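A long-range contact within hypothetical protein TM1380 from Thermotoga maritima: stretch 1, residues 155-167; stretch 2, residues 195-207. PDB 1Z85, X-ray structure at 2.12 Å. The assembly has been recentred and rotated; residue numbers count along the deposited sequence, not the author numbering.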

# COMPACT_ATOMS: atom_id res chain seq x y z
N LYS B 155 5.14 3.97 27.75
CA LYS B 155 4.97 2.57 28.11
C LYS B 155 3.90 1.92 27.25
O LYS B 155 2.92 2.57 26.87
CB LYS B 155 4.64 2.42 29.62
CG LYS B 155 5.88 2.65 30.50
CD LYS B 155 5.60 2.63 32.01
N LEU B 156 4.11 0.64 26.94
CA LEU B 156 3.10 -0.14 26.26
C LEU B 156 2.02 -0.57 27.25
O LEU B 156 1.84 -1.76 27.54
CB LEU B 156 3.72 -1.34 25.57
CG LEU B 156 4.66 -1.03 24.42
CD1 LEU B 156 5.33 -2.36 24.01
CD2 LEU B 156 3.96 -0.36 23.23
N GLU B 157 1.30 0.43 27.74
CA GLU B 157 0.20 0.25 28.64
C GLU B 157 -1.00 0.98 28.05
O GLU B 157 -0.88 2.09 27.56
CB GLU B 157 0.57 0.78 30.00
CG GLU B 157 1.54 -0.15 30.74
CD GLU B 157 2.06 0.45 32.03
OE1 GLU B 157 1.68 1.60 32.35
OE2 GLU B 157 2.85 -0.22 32.72
N PHE B 158 -2.15 0.33 28.05
CA PHE B 158 -3.31 0.85 27.35
C PHE B 158 -4.58 0.51 28.09
O PHE B 158 -4.58 -0.33 28.99
CB PHE B 158 -3.45 0.24 25.94
CG PHE B 158 -2.20 0.20 25.16
CD1 PHE B 158 -1.70 1.35 24.59
CD2 PHE B 158 -1.51 -0.98 24.98
CE1 PHE B 158 -0.51 1.32 23.86
CE2 PHE B 158 -0.32 -1.01 24.24
CZ PHE B 158 0.16 0.16 23.69
N SER B 159 -5.65 1.16 27.66
CA SER B 159 -6.98 0.70 27.98
C SER B 159 -7.78 0.40 26.70
O SER B 159 -7.50 0.90 25.59
CB SER B 159 -7.69 1.72 28.88
OG SER B 159 -8.22 2.78 28.10
N GLY B 160 -8.76 -0.46 26.87
CA GLY B 160 -9.64 -0.82 25.80
C GLY B 160 -9.07 -1.89 24.90
O GLY B 160 -8.12 -2.59 25.23
N ASN B 161 -9.69 -2.00 23.74
CA ASN B 161 -9.35 -2.98 22.74
C ASN B 161 -8.03 -2.60 22.10
O ASN B 161 -7.93 -1.52 21.56
CB ASN B 161 -10.48 -2.97 21.68
CG ASN B 161 -10.61 -4.27 20.95
OD1 ASN B 161 -9.69 -5.07 20.90
ND2 ASN B 161 -11.77 -4.47 20.36
N VAL B 162 -7.01 -3.46 22.21
CA VAL B 162 -5.76 -3.26 21.50
C VAL B 162 -5.46 -4.44 20.57
O VAL B 162 -5.68 -5.60 20.91
CB VAL B 162 -4.58 -3.08 22.47
CG1 VAL B 162 -3.33 -2.57 21.74
CG2 VAL B 162 -4.95 -2.13 23.66
N ILE B 163 -5.01 -4.09 19.36
CA ILE B 163 -4.62 -5.04 18.33
C ILE B 163 -3.14 -4.81 18.02
O ILE B 163 -2.75 -3.67 17.73
CB ILE B 163 -5.38 -4.79 17.01
CG1 ILE B 163 -6.88 -4.67 17.22
CG2 ILE B 163 -5.09 -5.90 15.97
CD1 ILE B 163 -7.52 -5.96 17.48
N THR B 164 -2.33 -5.86 18.05
CA THR B 164 -0.90 -5.73 17.76
C THR B 164 -0.59 -6.34 16.39
O THR B 164 -0.89 -7.50 16.15
CB THR B 164 -0.05 -6.40 18.84
OG1 THR B 164 -0.30 -5.77 20.09
CG2 THR B 164 1.45 -6.28 18.53
N LEU B 165 -0.03 -5.53 15.50
CA LEU B 165 0.56 -5.99 14.26
C LEU B 165 2.04 -6.42 14.45
O LEU B 165 2.96 -5.58 14.42
CB LEU B 165 0.48 -4.88 13.19
CG LEU B 165 1.22 -5.13 11.86
CD1 LEU B 165 0.86 -6.51 11.23
CD2 LEU B 165 0.92 -3.97 10.89
N ASP B 166 2.24 -7.71 14.61
CA ASP B 166 3.55 -8.33 14.62
C ASP B 166 3.98 -8.52 13.16
O ASP B 166 3.37 -9.29 12.40
CB ASP B 166 3.47 -9.70 15.33
CG ASP B 166 4.83 -10.38 15.50
OD1 ASP B 166 5.88 -9.76 15.22
OD2 ASP B 166 4.85 -11.56 15.91
N LEU B 167 5.00 -7.79 12.75
CA LEU B 167 5.39 -7.78 11.35
C LEU B 167 6.07 -9.07 10.94
O LEU B 167 6.03 -9.43 9.77
CB LEU B 167 6.31 -6.58 11.07
CG LEU B 167 5.67 -5.19 11.24
CD1 LEU B 167 6.75 -4.12 11.28
CD2 LEU B 167 4.65 -4.91 10.12
N LYS B 195 10.37 -9.30 26.45
CA LYS B 195 9.65 -8.52 27.43
C LYS B 195 8.45 -7.84 26.77
O LYS B 195 7.35 -7.92 27.28
CB LYS B 195 10.56 -7.45 28.01
CG LYS B 195 10.56 -7.38 29.53
CD LYS B 195 11.63 -6.39 30.03
CE LYS B 195 12.84 -7.07 30.71
NZ LYS B 195 13.48 -6.14 31.70
N GLU B 196 8.68 -7.19 25.62
CA GLU B 196 7.59 -6.51 24.90
C GLU B 196 6.51 -7.51 24.50
O GLU B 196 5.32 -7.23 24.57
CB GLU B 196 8.14 -5.77 23.66
CG GLU B 196 9.05 -4.57 24.01
CD GLU B 196 9.80 -3.97 22.85
OE1 GLU B 196 10.16 -4.72 21.92
OE2 GLU B 196 10.04 -2.73 22.90
N ARG B 197 6.93 -8.68 24.05
CA ARG B 197 6.00 -9.67 23.53
C ARG B 197 5.13 -10.20 24.66
O ARG B 197 3.94 -10.33 24.50
CB ARG B 197 6.77 -10.80 22.89
CG ARG B 197 5.97 -11.57 21.88
CD ARG B 197 6.86 -12.62 21.16
NE ARG B 197 7.52 -12.03 20.01
CZ ARG B 197 6.88 -11.72 18.89
NH1 ARG B 197 5.58 -11.95 18.78
NH2 ARG B 197 7.54 -11.16 17.88
N GLU B 198 5.72 -10.50 25.81
CA GLU B 198 4.95 -10.94 26.96
C GLU B 198 3.94 -9.88 27.35
O GLU B 198 2.80 -10.19 27.58
CB GLU B 198 5.84 -11.27 28.18
N LEU B 199 4.37 -8.64 27.39
CA LEU B 199 3.52 -7.52 27.72
C LEU B 199 2.34 -7.37 26.78
O LEU B 199 1.23 -7.04 27.20
CB LEU B 199 4.32 -6.23 27.66
CG LEU B 199 4.09 -5.20 28.76
CD1 LEU B 199 4.94 -3.92 28.49
CD2 LEU B 199 2.59 -4.88 28.88
N LEU B 200 2.58 -7.59 25.49
CA LEU B 200 1.56 -7.42 24.44
C LEU B 200 0.67 -8.64 24.19
O LEU B 200 -0.45 -8.49 23.71
CB LEU B 200 2.21 -7.05 23.13
CG LEU B 200 2.82 -5.66 23.11
CD1 LEU B 200 3.72 -5.58 21.92
CD2 LEU B 200 1.73 -4.57 23.11
N ARG B 201 1.18 -9.84 24.49
CA ARG B 201 0.36 -11.06 24.38
C ARG B 201 -0.72 -11.02 25.45
O ARG B 201 -1.92 -11.22 25.19
CB ARG B 201 1.21 -12.33 24.57
CG ARG B 201 2.20 -12.62 23.43
N SER B 202 -0.26 -10.72 26.66
CA SER B 202 -1.10 -10.60 27.83
C SER B 202 -2.11 -9.47 27.82
O SER B 202 -3.04 -9.48 28.61
CB SER B 202 -0.22 -10.45 29.08
OG SER B 202 0.12 -9.08 29.28
N SER B 203 -1.93 -8.45 26.98
CA SER B 203 -2.80 -7.26 27.05
C SER B 203 -3.54 -6.92 25.75
O SER B 203 -4.47 -6.09 25.75
CB SER B 203 -1.96 -6.05 27.48
OG SER B 203 -1.14 -5.60 26.40
N THR B 204 -3.12 -7.54 24.65
CA THR B 204 -3.62 -7.18 23.33
C THR B 204 -3.86 -8.43 22.54
O THR B 204 -3.57 -9.54 23.02
CB THR B 204 -2.63 -6.28 22.52
OG1 THR B 204 -1.67 -7.09 21.83
CG2 THR B 204 -1.89 -5.27 23.42
N THR B 205 -4.39 -8.23 21.33
CA THR B 205 -4.70 -9.30 20.38
C THR B 205 -3.72 -9.23 19.20
O THR B 205 -3.65 -8.21 18.51
CB THR B 205 -6.16 -9.13 19.87
OG1 THR B 205 -7.07 -9.34 20.96
CG2 THR B 205 -6.49 -10.09 18.69
N ILE B 206 -2.98 -10.31 18.93
CA ILE B 206 -1.88 -10.24 17.93
C ILE B 206 -2.21 -10.83 16.51
O ILE B 206 -2.80 -11.90 16.37
CB ILE B 206 -0.54 -10.78 18.53
CG1 ILE B 206 -0.37 -10.28 20.00
CG2 ILE B 206 0.65 -10.35 17.64
CD1 ILE B 206 1.06 -10.36 20.61
N VAL B 207 -1.79 -10.08 15.48
CA VAL B 207 -2.08 -10.40 14.07
C VAL B 207 -0.87 -10.08 13.13
O VAL B 207 0.19 -9.58 13.55
CB VAL B 207 -3.38 -9.64 13.57
CG1 VAL B 207 -4.53 -9.72 14.60
CG2 VAL B 207 -3.08 -8.17 13.20
O HOH W 1 -7.07 -5.57 24.48

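A chain of hydroxyls links strand to helix: Thr164 OG1 donates to Thr204 OG1 at 2.6 Å, and Thr204 OG1 in turn donates to Leu200 O, also at 2.6 Å. The buried hydroxyl of Thr164 is thereby satisfied, and the same Thr204 that receives it ties the turn back to Leu200 of the helix. Leu200 CD2 lies 3.8 Å from Thr164 OG1, so this polar relay runs beside an apolar side chain.

Around it the two stretches pair as parallel strands, Ile163 opposite Thr205 and Thr164 opposite Ile206. The hydrogen bonds form a ladder: Thr205 N to Val162 O (3.0 Å), Thr164 N to Thr205 O (2.7 Å), Val207 N to Thr164 O (2.8 Å) and Asp166 N to Val207 O (3.0 Å). Thr164 thus uses both its N and its O towards the other strand, bonding on either side of Ile206, as parallel pairing requires. Two CA-H...O contacts fill in between, Ile163 CA to Thr205 O at 3.3 Å and Ile206 CA to Thr164 O at 3.4 Å. Just before the first rung, water 1 extends the ladder: it accepts from Val162 N (3.1 Å) and donates to Ser203 O (2.9 Å), bridging backbone groups that do not meet directly.

The side chains of Ile163 and Thr205 share one face of the sheet, those of Thr164 and Ile206 the other. Branched at CB, all four are residue types well suited to extended backbone. Ile163 CG2 also packs on Val207 CG1 at 4.1 Å, while Val162 CG1 approaches the methyl CG2 of Thr204 at 3.5 Å, so Thr204 offers a methyl to one strand residue and a hydroxyl to another.

Beyond the strand, Asp166 points toward the second stretch and meets Arg197 from the helix. The CB of Arg197 points sideways, but its long side chain brings the guanidinium within reach; NH1 and Asp166 OD2 form a salt bridge at 3.0 Å, with OD2 at the guanidinium edge, near its plane. Bonds from Arg197 NH2 to Asp166 OD1 and OD2, both 3.4 Å, are weak. Asp166 CB rests 3.7 Å from Ile206 CG2.

At the other end, buried Leu156 points toward the helix and packs on two of its leucines, CB to Leu199 CD1 at 4.1 Å and CD1 to Leu200 CD1 at 4.2 Å. Phe158 adds a ring-edge contact, CE2 to Leu200 CD2 at 4.3 Å. Altogether the contact buries 784 Å², summed over both sides.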